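Local coordinates for protein L-Ala-D/L-Glu epimerase, a muconate lactonizing enzyme (PDB 3FCP) that belongs to the enolase superfamily, pairing an N-terminal capping domain with a C-terminal barrel domain that holds a magnesium ion, at residues A5-E11 with V38-D44; D16-I20 with L332-D336; Q134-V139 with G348-Q354; D147-I152 with H182-I186; L236-Q241 with L262-T268. All coordinates share one frame; numbering follows the deposited sequence.

Contact 1. Residues A5-E11 with V38-D44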
# COMPACT_ATOMS: atom_id res chain seq x y z
N ALA A 5 -15.58 -30.23 39.92
CA ALA A 5 -15.06 -29.89 41.24
C ALA A 5 -14.68 -28.42 41.22
O ALA A 5 -14.64 -27.79 40.16
CB ALA A 5 -13.81 -30.75 41.54
N THR A 6 -14.43 -27.86 42.40
CA THR A 6 -14.03 -26.47 42.45
C THR A 6 -12.59 -26.43 42.94
O THR A 6 -12.11 -27.39 43.54
CB THR A 6 -14.92 -25.66 43.43
OG1 THR A 6 -14.81 -26.22 44.74
CG2 THR A 6 -16.38 -25.72 42.99
N VAL A 7 -11.88 -25.34 42.65
CA VAL A 7 -10.51 -25.25 43.13
C VAL A 7 -10.56 -24.87 44.60
O VAL A 7 -11.15 -23.85 44.98
CB VAL A 7 -9.66 -24.23 42.28
CG1 VAL A 7 -10.55 -23.42 41.38
CG2 VAL A 7 -8.82 -23.34 43.18
N GLU A 8 -9.99 -25.72 45.45
CA GLU A 8 -10.00 -25.46 46.88
C GLU A 8 -8.74 -24.79 47.36
O GLU A 8 -8.78 -23.95 48.25
CB GLU A 8 -10.21 -26.76 47.66
CG GLU A 8 -11.67 -27.16 47.73
CD GLU A 8 -11.99 -28.05 48.92
OE1 GLU A 8 -13.18 -28.11 49.30
OE2 GLU A 8 -11.06 -28.69 49.47
N GLN A 9 -7.61 -25.15 46.76
CA GLN A 9 -6.36 -24.53 47.17
C GLN A 9 -5.34 -24.47 46.04
O GLN A 9 -5.37 -25.28 45.11
CB GLN A 9 -5.76 -25.29 48.35
CG GLN A 9 -4.57 -24.57 48.97
CD GLN A 9 -4.96 -23.19 49.51
OE1 GLN A 9 -5.50 -23.08 50.62
NE2 GLN A 9 -4.70 -22.15 48.72
N ILE A 10 -4.46 -23.48 46.13
CA ILE A 10 -3.40 -23.28 45.16
C ILE A 10 -2.14 -22.96 45.96
O ILE A 10 -2.12 -22.02 46.76
CB ILE A 10 -3.72 -22.11 44.19
CG1 ILE A 10 -4.89 -22.48 43.28
CG2 ILE A 10 -2.50 -21.79 43.34
CD1 ILE A 10 -5.34 -21.37 42.33
N GLU A 11 -1.10 -23.76 45.75
CA GLU A 11 0.17 -23.57 46.43
C GLU A 11 1.21 -23.32 45.34
O GLU A 11 1.02 -23.73 44.20
CB GLU A 11 0.58 -24.85 47.18
CG GLU A 11 -0.38 -25.33 48.25
CD GLU A 11 -0.11 -26.78 48.63
OE1 GLU A 11 -0.62 -27.68 47.92
OE2 GLU A 11 0.62 -27.02 49.61
N VAL A 38 3.67 -25.02 40.85
CA VAL A 38 2.36 -24.84 41.44
C VAL A 38 1.65 -26.16 41.62
O VAL A 38 1.81 -27.09 40.82
CB VAL A 38 1.48 -23.91 40.56
CG1 VAL A 38 1.46 -24.42 39.13
CG2 VAL A 38 0.06 -23.85 41.10
N ARG A 39 0.88 -26.26 42.70
CA ARG A 39 0.07 -27.44 42.96
C ARG A 39 -1.32 -26.91 43.26
O ARG A 39 -1.52 -26.11 44.17
CB ARG A 39 0.58 -28.25 44.16
CG ARG A 39 -0.29 -29.48 44.44
CD ARG A 39 0.37 -30.43 45.42
NE ARG A 39 0.65 -29.77 46.69
CZ ARG A 39 1.45 -30.28 47.63
NH1 ARG A 39 2.05 -31.44 47.42
NH2 ARG A 39 1.66 -29.61 48.76
N LEU A 40 -2.29 -27.33 42.45
CA LEU A 40 -3.66 -26.89 42.61
C LEU A 40 -4.48 -28.06 43.12
O LEU A 40 -4.47 -29.14 42.54
CB LEU A 40 -4.20 -26.38 41.27
CG LEU A 40 -5.60 -25.75 41.25
CD1 LEU A 40 -5.70 -24.81 40.05
CD2 LEU A 40 -6.66 -26.84 41.18
N THR A 41 -5.19 -27.84 44.23
CA THR A 41 -6.01 -28.88 44.82
C THR A 41 -7.49 -28.60 44.59
O THR A 41 -7.96 -27.50 44.85
CB THR A 41 -5.75 -29.00 46.33
OG1 THR A 41 -4.38 -29.32 46.56
CG2 THR A 41 -6.63 -30.10 46.94
N ARG A 42 -8.20 -29.61 44.09
CA ARG A 42 -9.63 -29.50 43.83
C ARG A 42 -10.44 -30.04 45.01
O ARG A 42 -9.90 -30.73 45.87
CB ARG A 42 -9.98 -30.28 42.56
CG ARG A 42 -9.44 -29.66 41.28
CD ARG A 42 -9.28 -30.68 40.17
NE ARG A 42 -10.45 -31.54 39.99
CZ ARG A 42 -11.09 -31.70 38.83
NH1 ARG A 42 -10.68 -31.05 37.74
NH2 ARG A 42 -12.10 -32.54 38.74
N SER A 43 -11.73 -29.72 45.03
CA SER A 43 -12.61 -30.18 46.10
C SER A 43 -12.83 -31.69 46.06
O SER A 43 -13.32 -32.27 47.04
CB SER A 43 -13.96 -29.45 46.02
OG SER A 43 -14.57 -29.64 44.76
N ASP A 44 -12.51 -32.34 44.95
CA ASP A 44 -12.66 -33.79 44.86
C ASP A 44 -11.39 -34.50 45.32
O ASP A 44 -11.30 -35.73 45.28
CB ASP A 44 -13.05 -34.22 43.44
CG ASP A 44 -12.05 -33.75 42.39
OD1 ASP A 44 -11.05 -33.10 42.74
OD2 ASP A 44 -12.29 -34.04 41.19
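Glu11 and Arg39 face each other across two antiparallel strands and form the salt bridge of this contact. The two side chains run side by side, and Arg39 offers the flank of its guanidinium: NE meets Glu11 OE1 at 2.7 Å, and NH2 meets Glu11 OE2 at 2.9 Å. OE1 is approached from above the carboxylate plane and OE2 on its syn side; the two flat groups are turned 29° apart. Arg39 reaches back to its partner through a bend at chi3 (59°).

The backbone bonds contain a classic beta bulge. Glu8 N and Gln9 N both donate to Thr41 O, at 2.8 and 3.0 Å respectively, so two residues of one strand stand opposite one of the other. On the N-terminal side of the bulge, Thr6 N donates to a side chain, Ser43 OG, at 3.0 Å in a nearly straight bond (172°).

Apolar groups line the other side. Ile10 CG1 packs 3.9 Å from Leu40 CG, and Ile10 CG2 lies beside Val38 CG2, on the face of the N-terminal domain sheet covered by helices 65-80 and 103-121. Arg42 grips Asp44 within its own segment and also bonds Gln117 of helix 103-121.

The chemistry is thus divided by face: mostly hydrocarbon toward the helices, apart from Arg42 with its bond to Gln117, and an ion pair on the partly exposed side, where it probably reinforces the strand pairing.

Contact 2. Residues D16-I20 with L332-D336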
# COMPACT_ATOMS: atom_id res chain seq x y z
N ASP A 16 14.95 -23.74 43.34
CA ASP A 16 16.25 -23.54 42.71
C ASP A 16 16.92 -24.89 42.58
O ASP A 16 17.34 -25.49 43.57
CB ASP A 16 17.11 -22.59 43.55
CG ASP A 16 16.52 -21.21 43.67
OD1 ASP A 16 16.06 -20.67 42.64
OD2 ASP A 16 16.51 -20.65 44.78
N VAL A 17 16.98 -25.37 41.34
CA VAL A 17 17.58 -26.66 41.04
C VAL A 17 18.92 -26.47 40.36
O VAL A 17 19.08 -25.56 39.54
CB VAL A 17 16.66 -27.51 40.13
CG1 VAL A 17 15.38 -27.85 40.86
CG2 VAL A 17 16.34 -26.73 38.85
N PRO A 18 19.90 -27.31 40.70
CA PRO A 18 21.25 -27.23 40.12
C PRO A 18 21.31 -27.66 38.66
O PRO A 18 20.62 -28.59 38.23
CB PRO A 18 22.06 -28.16 41.03
CG PRO A 18 21.06 -29.22 41.35
CD PRO A 18 19.82 -28.42 41.67
N THR A 19 22.14 -26.96 37.90
CA THR A 19 22.33 -27.25 36.48
C THR A 19 23.63 -28.03 36.30
O THR A 19 24.48 -28.06 37.19
CB THR A 19 22.43 -25.95 35.68
OG1 THR A 19 23.60 -25.23 36.11
CG2 THR A 19 21.20 -25.09 35.88
N ILE A 20 23.79 -28.65 35.14
CA ILE A 20 24.99 -29.42 34.84
C ILE A 20 26.18 -28.48 34.61
O ILE A 20 26.01 -27.35 34.14
CB ILE A 20 24.80 -30.29 33.58
CG1 ILE A 20 24.46 -29.41 32.38
CG2 ILE A 20 23.70 -31.32 33.82
CD1 ILE A 20 24.33 -30.16 31.06
N LEU A 332 17.36 -31.88 30.48
CA LEU A 332 18.70 -32.41 30.29
C LEU A 332 19.81 -31.48 30.77
O LEU A 332 20.98 -31.89 30.85
CB LEU A 332 18.92 -32.77 28.81
CG LEU A 332 17.98 -33.85 28.28
CD1 LEU A 332 18.27 -34.13 26.82
CD2 LEU A 332 18.14 -35.11 29.11
N LEU A 333 19.46 -30.24 31.09
CA LEU A 333 20.46 -29.28 31.58
C LEU A 333 20.54 -29.28 33.10
O LEU A 333 21.42 -28.64 33.68
CB LEU A 333 20.10 -27.86 31.13
CG LEU A 333 20.02 -27.54 29.64
CD1 LEU A 333 19.58 -26.09 29.47
CD2 LEU A 333 21.37 -27.78 28.97
N LEU A 334 19.64 -30.01 33.75
CA LEU A 334 19.61 -30.05 35.21
C LEU A 334 20.24 -31.31 35.80
O LEU A 334 20.16 -32.39 35.21
CB LEU A 334 18.16 -29.95 35.69
CG LEU A 334 17.28 -28.86 35.07
CD1 LEU A 334 15.84 -29.10 35.48
CD2 LEU A 334 17.75 -27.47 35.51
N LYS A 335 20.85 -31.17 36.97
CA LYS A 335 21.45 -32.31 37.64
C LYS A 335 20.39 -33.02 38.47
O LYS A 335 20.55 -34.17 38.86
CB LYS A 335 22.61 -31.85 38.54
CG LYS A 335 23.74 -31.19 37.78
CD LYS A 335 25.10 -31.54 38.37
CE LYS A 335 25.25 -31.04 39.80
NZ LYS A 335 26.56 -31.44 40.39
N ASP A 336 19.28 -32.31 38.73
CA ASP A 336 18.17 -32.87 39.50
C ASP A 336 16.91 -32.06 39.19
O ASP A 336 16.99 -30.92 38.74
CB ASP A 336 18.47 -32.82 41.00
CG ASP A 336 17.78 -33.94 41.78
OD1 ASP A 336 17.91 -33.96 43.03
OD2 ASP A 336 17.13 -34.80 41.16
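Thr19 and Leu334 come within 4.1 Å of each other at their CA atoms, a single backbone bridge flanked by two hydrogen bonds. Lys335 N donates to Pro18 O at 2.9 Å with an angle of 168°, and Ile20 N donates to Leu333 O at 2.8 Å. The bridge extends the path of strand 7-17 beyond its end, along the loop that follows helix 307-317.

Side chains close over this short pairing. With CG1 anti to the carbonyl carbon (chi1 -65°), the other methyl of Val17, CG2, lies between backbone N and carbonyl carbon and meets Leu334 CD2 at 3.7 Å. Lys335 lays its aliphatic part along the opposite backbone, with CG 3.3 Å from Thr19 O; the Lys335 and Pro18 side chains cross at about a right angle, Lys335 CB near Pro18 CG. Ile20 wraps CG1 and CG2 around Leu333 O. The carboxylate of Asp336 turns elsewhere, to the hydroxyl of Tyr370 in helix 364-370.

Here the N-terminal domain meets the barrel domain. Polar hold comes from main-chain atoms and the side chains add mostly hydrocarbon, while Asp336 N and O are buried without a partner in the model, a probable small cost of the join.

Contact 3. Residues Q134-V139 with G348-Q354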
# COMPACT_ATOMS: atom_id res chain seq x y z
N GLN A 134 1.42 -37.39 17.28
CA GLN A 134 2.69 -38.07 17.45
C GLN A 134 2.94 -38.24 18.95
O GLN A 134 2.69 -37.31 19.72
CB GLN A 134 3.77 -37.18 16.83
CG GLN A 134 5.08 -37.83 16.49
CD GLN A 134 6.06 -36.81 15.93
OE1 GLN A 134 7.13 -37.17 15.44
NE2 GLN A 134 5.69 -35.53 15.99
N THR A 135 3.43 -39.40 19.36
CA THR A 135 3.69 -39.65 20.77
C THR A 135 5.19 -39.67 21.09
O THR A 135 5.60 -39.96 22.22
CB THR A 135 3.00 -40.96 21.22
OG1 THR A 135 2.87 -40.96 22.64
CG2 THR A 135 3.81 -42.17 20.79
N ALA A 136 5.99 -39.36 20.08
CA ALA A 136 7.45 -39.29 20.20
C ALA A 136 7.84 -38.03 19.42
O ALA A 136 7.63 -37.95 18.21
CB ALA A 136 8.10 -40.53 19.57
N LEU A 137 8.38 -37.04 20.11
CA LEU A 137 8.73 -35.79 19.45
C LEU A 137 10.22 -35.52 19.34
O LEU A 137 11.00 -35.86 20.23
CB LEU A 137 8.07 -34.61 20.17
CG LEU A 137 6.54 -34.51 20.03
CD1 LEU A 137 5.87 -35.63 20.81
CD2 LEU A 137 6.09 -33.16 20.55
N PRO A 138 10.64 -34.89 18.22
CA PRO A 138 12.05 -34.57 18.02
C PRO A 138 12.49 -33.43 18.93
O PRO A 138 11.73 -32.50 19.21
CB PRO A 138 12.11 -34.20 16.54
CG PRO A 138 10.76 -33.57 16.31
CD PRO A 138 9.84 -34.51 17.04
N VAL A 139 13.73 -33.53 19.40
CA VAL A 139 14.31 -32.52 20.28
C VAL A 139 15.74 -32.26 19.80
O VAL A 139 16.57 -33.17 19.78
CB VAL A 139 14.36 -33.03 21.74
CG1 VAL A 139 15.00 -31.98 22.63
CG2 VAL A 139 12.96 -33.36 22.23
N GLY A 348 17.67 -38.43 19.56
CA GLY A 348 17.11 -37.15 19.16
C GLY A 348 15.62 -36.99 19.38
O GLY A 348 14.97 -36.21 18.69
N GLN A 349 15.06 -37.73 20.33
CA GLN A 349 13.63 -37.65 20.61
C GLN A 349 13.29 -37.78 22.08
O GLN A 349 14.13 -38.18 22.89
CB GLN A 349 12.87 -38.73 19.84
CG GLN A 349 12.83 -38.54 18.34
CD GLN A 349 11.94 -39.56 17.66
OE1 GLN A 349 12.24 -40.76 17.67
NE2 GLN A 349 10.83 -39.10 17.09
N VAL A 350 12.05 -37.43 22.41
CA VAL A 350 11.56 -37.55 23.77
C VAL A 350 10.21 -38.27 23.71
O VAL A 350 9.41 -38.04 22.79
CB VAL A 350 11.39 -36.15 24.44
CG1 VAL A 350 10.36 -35.31 23.69
CG2 VAL A 350 11.00 -36.32 25.89
N ALA A 351 9.97 -39.17 24.65
CA ALA A 351 8.73 -39.92 24.66
C ALA A 351 7.68 -39.16 25.45
O ALA A 351 7.93 -38.70 26.57
CB ALA A 351 8.95 -41.30 25.27
N LEU A 352 6.49 -39.02 24.86
CA LEU A 352 5.39 -38.32 25.51
C LEU A 352 4.56 -39.29 26.36
O LEU A 352 4.02 -40.26 25.85
CB LEU A 352 4.48 -37.68 24.47
CG LEU A 352 3.28 -36.94 25.08
CD1 LEU A 352 3.75 -35.66 25.76
CD2 LEU A 352 2.28 -36.61 23.98
N PRO A 353 4.46 -39.03 27.67
CA PRO A 353 3.67 -39.92 28.52
C PRO A 353 2.21 -39.92 28.05
O PRO A 353 1.73 -38.91 27.53
CB PRO A 353 3.81 -39.31 29.91
CG PRO A 353 5.11 -38.56 29.84
CD PRO A 353 5.07 -37.94 28.47
N GLN A 354 1.52 -41.04 28.21
CA GLN A 354 0.12 -41.10 27.81
C GLN A 354 -0.76 -41.59 28.95
O GLN A 354 -1.84 -42.12 28.73
CB GLN A 354 -0.07 -41.98 26.58
CG GLN A 354 0.45 -41.37 25.27
CD GLN A 354 -0.31 -40.11 24.85
OE1 GLN A 354 -0.03 -39.01 25.34
NE2 GLN A 354 -1.26 -40.28 23.94
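Leu137 O accepts from Val350 N at 2.9 Å, and several carbons crowd the same oxygen: Gln349 CA, Gln349 CB and Val350 CG1. The reciprocal bond, from Leu137 N to Val350 O, is 3.0 Å long, which makes Leu137 and Val350 a hydrogen-bonded antiparallel pair. Two further bonds frame it. Leu352 N donates to Thr135 O at 2.9 Å, and Val139 N reaches Gly348 O at 3.0 Å. Gly348 has positive phi (58°), a turn of the backbone just before strand 349-351.

The sheet as a whole is the barrel-type sheet of the C-terminal domain, whose other strands from 136-143 onward run parallel, apart from the short 345-346. Strand 349-351 breaks that rule: it is added antiparallel beside 136-143, at an angle of 154° between the short segments, and carries 345-346 on its other side.

Leu137 and Val350 point to one face together, and Val139 CG2 packs against Val350 CG1 at 3.6 Å as the two side chains meet at a slant. Val350 CG1 sits between its own N and carbonyl carbon (chi1 63°), which directs it at once to Leu137 O and to Val139. Leu352 CB comes close to Thr135 O, and Leu137 and Leu352 both continue to Leu314 of helix 307-317. On the opposite face, Gln349 extends beside Pro138 and brings its amide to Ala136, NE2 standing 3.6 Å from Ala136 O and 4.0 Å from Ala136 CB.

Contact 4. Residues D147-I152 with H182-I186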
# COMPACT_ATOMS: atom_id res chain seq x y z
N ASP A 147 32.56 -21.64 22.83
CA ASP A 147 33.79 -22.12 22.20
C ASP A 147 33.47 -22.98 20.97
O ASP A 147 32.85 -24.03 21.09
CB ASP A 147 34.62 -22.94 23.19
CG ASP A 147 35.92 -23.45 22.59
OD1 ASP A 147 36.82 -22.63 22.35
OD2 ASP A 147 36.03 -24.67 22.34
N THR A 148 33.92 -22.53 19.80
CA THR A 148 33.67 -23.25 18.56
C THR A 148 34.09 -24.72 18.66
O THR A 148 33.31 -25.62 18.34
CB THR A 148 34.42 -22.61 17.39
OG1 THR A 148 34.07 -21.22 17.30
CG2 THR A 148 34.08 -23.30 16.08
N ALA A 149 35.32 -24.95 19.10
CA ALA A 149 35.85 -26.30 19.24
C ALA A 149 34.98 -27.15 20.16
O ALA A 149 34.61 -28.27 19.81
CB ALA A 149 37.29 -26.24 19.78
N LYS A 150 34.64 -26.61 21.32
CA LYS A 150 33.80 -27.35 22.26
C LYS A 150 32.44 -27.69 21.64
O LYS A 150 31.97 -28.83 21.76
CB LYS A 150 33.61 -26.55 23.55
CG LYS A 150 34.89 -26.40 24.36
CD LYS A 150 34.65 -25.67 25.68
CE LYS A 150 35.95 -25.48 26.45
NZ LYS A 150 35.75 -24.75 27.73
N ASP A 151 31.82 -26.72 20.98
CA ASP A 151 30.52 -26.93 20.36
C ASP A 151 30.56 -28.03 19.30
O ASP A 151 29.70 -28.91 19.28
CB ASP A 151 30.01 -25.64 19.71
CG ASP A 151 29.66 -24.58 20.73
OD1 ASP A 151 29.34 -24.93 21.88
OD2 ASP A 151 29.70 -23.38 20.37
N ILE A 152 31.57 -27.98 18.43
CA ILE A 152 31.71 -28.98 17.38
C ILE A 152 31.88 -30.38 17.97
O ILE A 152 31.29 -31.34 17.47
CB ILE A 152 32.92 -28.67 16.47
CG1 ILE A 152 32.59 -27.46 15.59
CG2 ILE A 152 33.29 -29.88 15.63
CD1 ILE A 152 33.75 -26.98 14.73
N HIS A 182 32.35 -18.35 13.57
CA HIS A 182 31.99 -19.39 14.53
C HIS A 182 30.95 -20.31 13.89
O HIS A 182 31.11 -21.53 13.86
CB HIS A 182 31.42 -18.75 15.80
CG HIS A 182 30.73 -19.71 16.72
ND1 HIS A 182 31.41 -20.67 17.44
CD2 HIS A 182 29.42 -19.85 17.04
CE1 HIS A 182 30.54 -21.35 18.18
NE2 HIS A 182 29.33 -20.88 17.95
N THR A 183 29.88 -19.72 13.38
CA THR A 183 28.81 -20.50 12.77
C THR A 183 29.28 -21.23 11.51
O THR A 183 28.94 -22.39 11.30
CB THR A 183 27.56 -19.62 12.45
OG1 THR A 183 26.61 -20.38 11.69
CG2 THR A 183 27.95 -18.39 11.67
N ARG A 184 30.08 -20.56 10.68
CA ARG A 184 30.58 -21.19 9.46
C ARG A 184 31.37 -22.45 9.80
O ARG A 184 31.23 -23.48 9.13
CB ARG A 184 31.46 -20.22 8.67
CG ARG A 184 31.91 -20.76 7.31
CD ARG A 184 32.83 -19.79 6.59
NE ARG A 184 32.18 -18.51 6.33
CZ ARG A 184 31.16 -18.34 5.48
NH1 ARG A 184 30.63 -17.14 5.31
NH2 ARG A 184 30.68 -19.38 4.80
N ALA A 185 32.21 -22.37 10.83
CA ALA A 185 33.02 -23.51 11.26
C ALA A 185 32.14 -24.69 11.65
O ALA A 185 32.41 -25.84 11.27
CB ALA A 185 33.90 -23.10 12.44
N ILE A 186 31.08 -24.42 12.40
CA ILE A 186 30.17 -25.47 12.84
C ILE A 186 29.42 -26.06 11.65
O ILE A 186 29.22 -27.28 11.58
CB ILE A 186 29.17 -24.93 13.88
CG1 ILE A 186 29.93 -24.48 15.13
CG2 ILE A 186 28.16 -26.02 14.24
CD1 ILE A 186 29.06 -23.79 16.17
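This is a helix-to-helix contact on the outside of the barrel domain, where Thr148, Asp151 and Ile152 of helix 148-158 meet His182, Ala185 and Ile186 of helix 176-189. The short segments run in the same general direction, 31° apart with axes 9.9 Å from each other.

Its polar part lies at the start of the first helix. Thr148 OG1 and His182 ND1 are hydrogen-bonded at 2.7 Å, a short bond in which either could be the donor, and the hydroxyl reaches the imidazole at its edge. The two side chains slide past each other in opposite directions. His182 holds CG anti to its backbone N (chi1 167°), which swings the ring across to the neighbouring helix. A second oxygen lies at the same ring's edge: Asp151 OD2 is 3.1 Å from His182 CE1, with the carboxylate turned 69° from the ring plane. The other oxygen of Asp151, OD1, is bonded to Ser145 OG, so this carboxylate is fixed from the preceding loop.

Between these helices the chain passes through strand 166-170, which lies in the parallel part of the sheet of this TIM-barrel-like domain, and Ile186 also packs on Leu169 of that strand.

Apolar contacts continue along the helix pair. Thr148 turns its methyl CG2 to Ala185 CB at 3.6 Å, while Ile152 CG1 meets Ile186 CG1 at 4.0 Å, the two isoleucines lying askew to each other. Ile186 CD1 also touches Asp151 CB.

Contact 5. Residues L236-Q241 with L262-T268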
# COMPACT_ATOMS: atom_id res chain seq x y z
N LEU A 236 12.05 -7.32 11.07
CA LEU A 236 11.85 -8.77 11.03
C LEU A 236 11.07 -9.14 9.76
O LEU A 236 11.43 -10.08 9.06
CB LEU A 236 11.07 -9.25 12.26
CG LEU A 236 10.95 -10.77 12.37
CD1 LEU A 236 12.33 -11.37 12.63
CD2 LEU A 236 10.00 -11.15 13.51
N VAL A 237 10.01 -8.40 9.47
CA VAL A 237 9.20 -8.65 8.29
C VAL A 237 10.01 -8.47 7.01
O VAL A 237 9.94 -9.30 6.10
CB VAL A 237 7.98 -7.71 8.23
CG1 VAL A 237 7.26 -7.84 6.89
CG2 VAL A 237 7.02 -8.04 9.38
N ARG A 238 10.77 -7.38 6.94
CA ARG A 238 11.58 -7.09 5.76
C ARG A 238 12.59 -8.22 5.54
O ARG A 238 12.76 -8.70 4.42
CB ARG A 238 12.31 -5.75 5.94
CG ARG A 238 13.19 -5.35 4.75
CD ARG A 238 13.81 -3.96 4.94
NE ARG A 238 14.62 -3.86 6.15
CZ ARG A 238 14.30 -3.12 7.20
NH1 ARG A 238 13.19 -2.40 7.19
NH2 ARG A 238 15.09 -3.10 8.28
N LEU A 239 13.25 -8.64 6.61
CA LEU A 239 14.22 -9.72 6.52
C LEU A 239 13.55 -11.01 6.04
O LEU A 239 14.09 -11.70 5.17
CB LEU A 239 14.89 -9.93 7.87
CG LEU A 239 15.80 -8.78 8.33
CD1 LEU A 239 16.13 -8.93 9.80
CD2 LEU A 239 17.07 -8.78 7.48
N SER A 240 12.37 -11.32 6.56
CA SER A 240 11.68 -12.54 6.15
C SER A 240 11.30 -12.52 4.67
O SER A 240 11.13 -13.57 4.05
CB SER A 240 10.41 -12.76 6.99
OG SER A 240 9.34 -11.92 6.58
N GLN A 241 11.18 -11.33 4.11
CA GLN A 241 10.82 -11.20 2.70
C GLN A 241 12.04 -11.14 1.77
O GLN A 241 11.90 -11.39 0.57
CB GLN A 241 9.95 -9.95 2.50
CG GLN A 241 8.54 -10.08 3.08
CD GLN A 241 7.82 -8.74 3.20
OE1 GLN A 241 6.65 -8.69 3.57
NE2 GLN A 241 8.53 -7.66 2.89
N LEU A 262 1.59 -9.91 13.18
CA LEU A 262 2.83 -10.13 12.42
C LEU A 262 2.54 -10.71 11.03
O LEU A 262 3.10 -10.26 10.03
CB LEU A 262 3.76 -11.08 13.18
CG LEU A 262 5.22 -10.69 13.43
CD1 LEU A 262 6.02 -11.97 13.64
CD2 LEU A 262 5.79 -9.89 12.27
N ALA A 263 1.69 -11.73 10.98
CA ALA A 263 1.34 -12.37 9.71
C ALA A 263 0.69 -11.37 8.74
O ALA A 263 1.03 -11.30 7.56
CB ALA A 263 0.40 -13.55 9.98
N GLN A 264 -0.25 -10.59 9.26
CA GLN A 264 -0.97 -9.60 8.47
C GLN A 264 0.02 -8.58 7.90
O GLN A 264 -0.14 -8.07 6.79
CB GLN A 264 -2.02 -8.91 9.36
CG GLN A 264 -2.86 -7.83 8.70
CD GLN A 264 -2.10 -6.54 8.48
OE1 GLN A 264 -1.54 -5.97 9.41
NE2 GLN A 264 -2.07 -6.08 7.23
N GLN A 265 1.06 -8.30 8.67
CA GLN A 265 2.09 -7.35 8.29
C GLN A 265 2.94 -7.88 7.13
O GLN A 265 3.67 -7.11 6.49
CB GLN A 265 2.98 -7.06 9.49
CG GLN A 265 3.65 -5.71 9.48
CD GLN A 265 4.37 -5.44 10.79
OE1 GLN A 265 3.83 -5.68 11.87
NE2 GLN A 265 5.60 -4.92 10.69
N GLY A 266 2.86 -9.18 6.87
CA GLY A 266 3.62 -9.76 5.77
C GLY A 266 4.75 -10.71 6.16
O GLY A 266 5.50 -11.16 5.29
N PHE A 267 4.88 -11.01 7.44
CA PHE A 267 5.94 -11.91 7.89
C PHE A 267 5.74 -13.31 7.33
O PHE A 267 4.64 -13.85 7.34
CB PHE A 267 5.97 -12.01 9.42
CG PHE A 267 6.95 -13.03 9.94
CD1 PHE A 267 8.31 -12.72 10.03
CD2 PHE A 267 6.53 -14.30 10.29
CE1 PHE A 267 9.23 -13.67 10.49
CE2 PHE A 267 7.44 -15.26 10.74
CZ PHE A 267 8.80 -14.94 10.84
N THR A 268 6.82 -13.91 6.84
CA THR A 268 6.75 -15.27 6.33
C THR A 268 7.91 -16.05 6.95
O THR A 268 9.04 -15.57 7.00
CB THR A 268 6.83 -15.31 4.78
OG1 THR A 268 6.72 -16.68 4.34
CG2 THR A 268 8.13 -14.71 4.28
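The Phe267 ring receives Leu262 CD1 over one face, 3.9 Å above the plane and displaced toward the rim. Across the contact its CE1 is 3.9 Å from Leu236 CG, and its CD1 lies 3.7 Å from Ser240 OG, both approaching obliquely to the ring. The ring thus sits between its own segment's Leu262 and the helix 233-242, and it reaches inward to Ile247 of strand 246-249.

Val237 packs beside it. With CG1 anti to its backbone N (chi1 172°), this residue sends CG2 to Leu262 CD2 at 3.6 Å and also toward Phe267 CB, while CG1 faces Gln265 O and the backbone of Gly266. The side chains of Leu236 and Leu262 cross at about a right angle, Leu236 CD2 lying 4.1 Å from Leu262 CD1.

Gly266 has a positive phi (112°) in a Schellman motif that follows the last turn of helix 256-264: Gly266 N and Phe267 N bond back to Ala263 O and Leu262 O. Gly266, with no side chain, passes close to Val237 CG1 and the Gln241 side chain.

Ser240 supplies the polar link. Its OG accepts from Thr268 N at 3.2 Å (166°) and donates to Val237 O at 2.7 Å, within its own helix. Thr268 also packs on Arg238 of another subunit.

One hydroxyl therefore serves both segments, using its proton inside the helix and offering its oxygen to the chain that leaves the Schellman turn; around it, the contact between neighbouring barrel helices is chiefly hydrocarbon.

In the fold
The five contacts follow the two-domain architecture from end to end. Contact 1 belongs to the N-terminal sheet, and contact 2 uses the same strand 7-17, their centres about 28 Å apart, to reach the barrel domain. Contact 3 comes close to contact 2, with nearest atoms about 6 Å apart, at the strand that opens the barrel. Helix 148-158 follows that strand and leads into contact 4, which lies about 30 Å from contact 5 between centres. The magnesium ion, bound by Asn201, Asp250 and Glu251, is about 11 Å from the side chain of Leu236 in contact 5 and about 14 Å from that of Leu333 in contact 2.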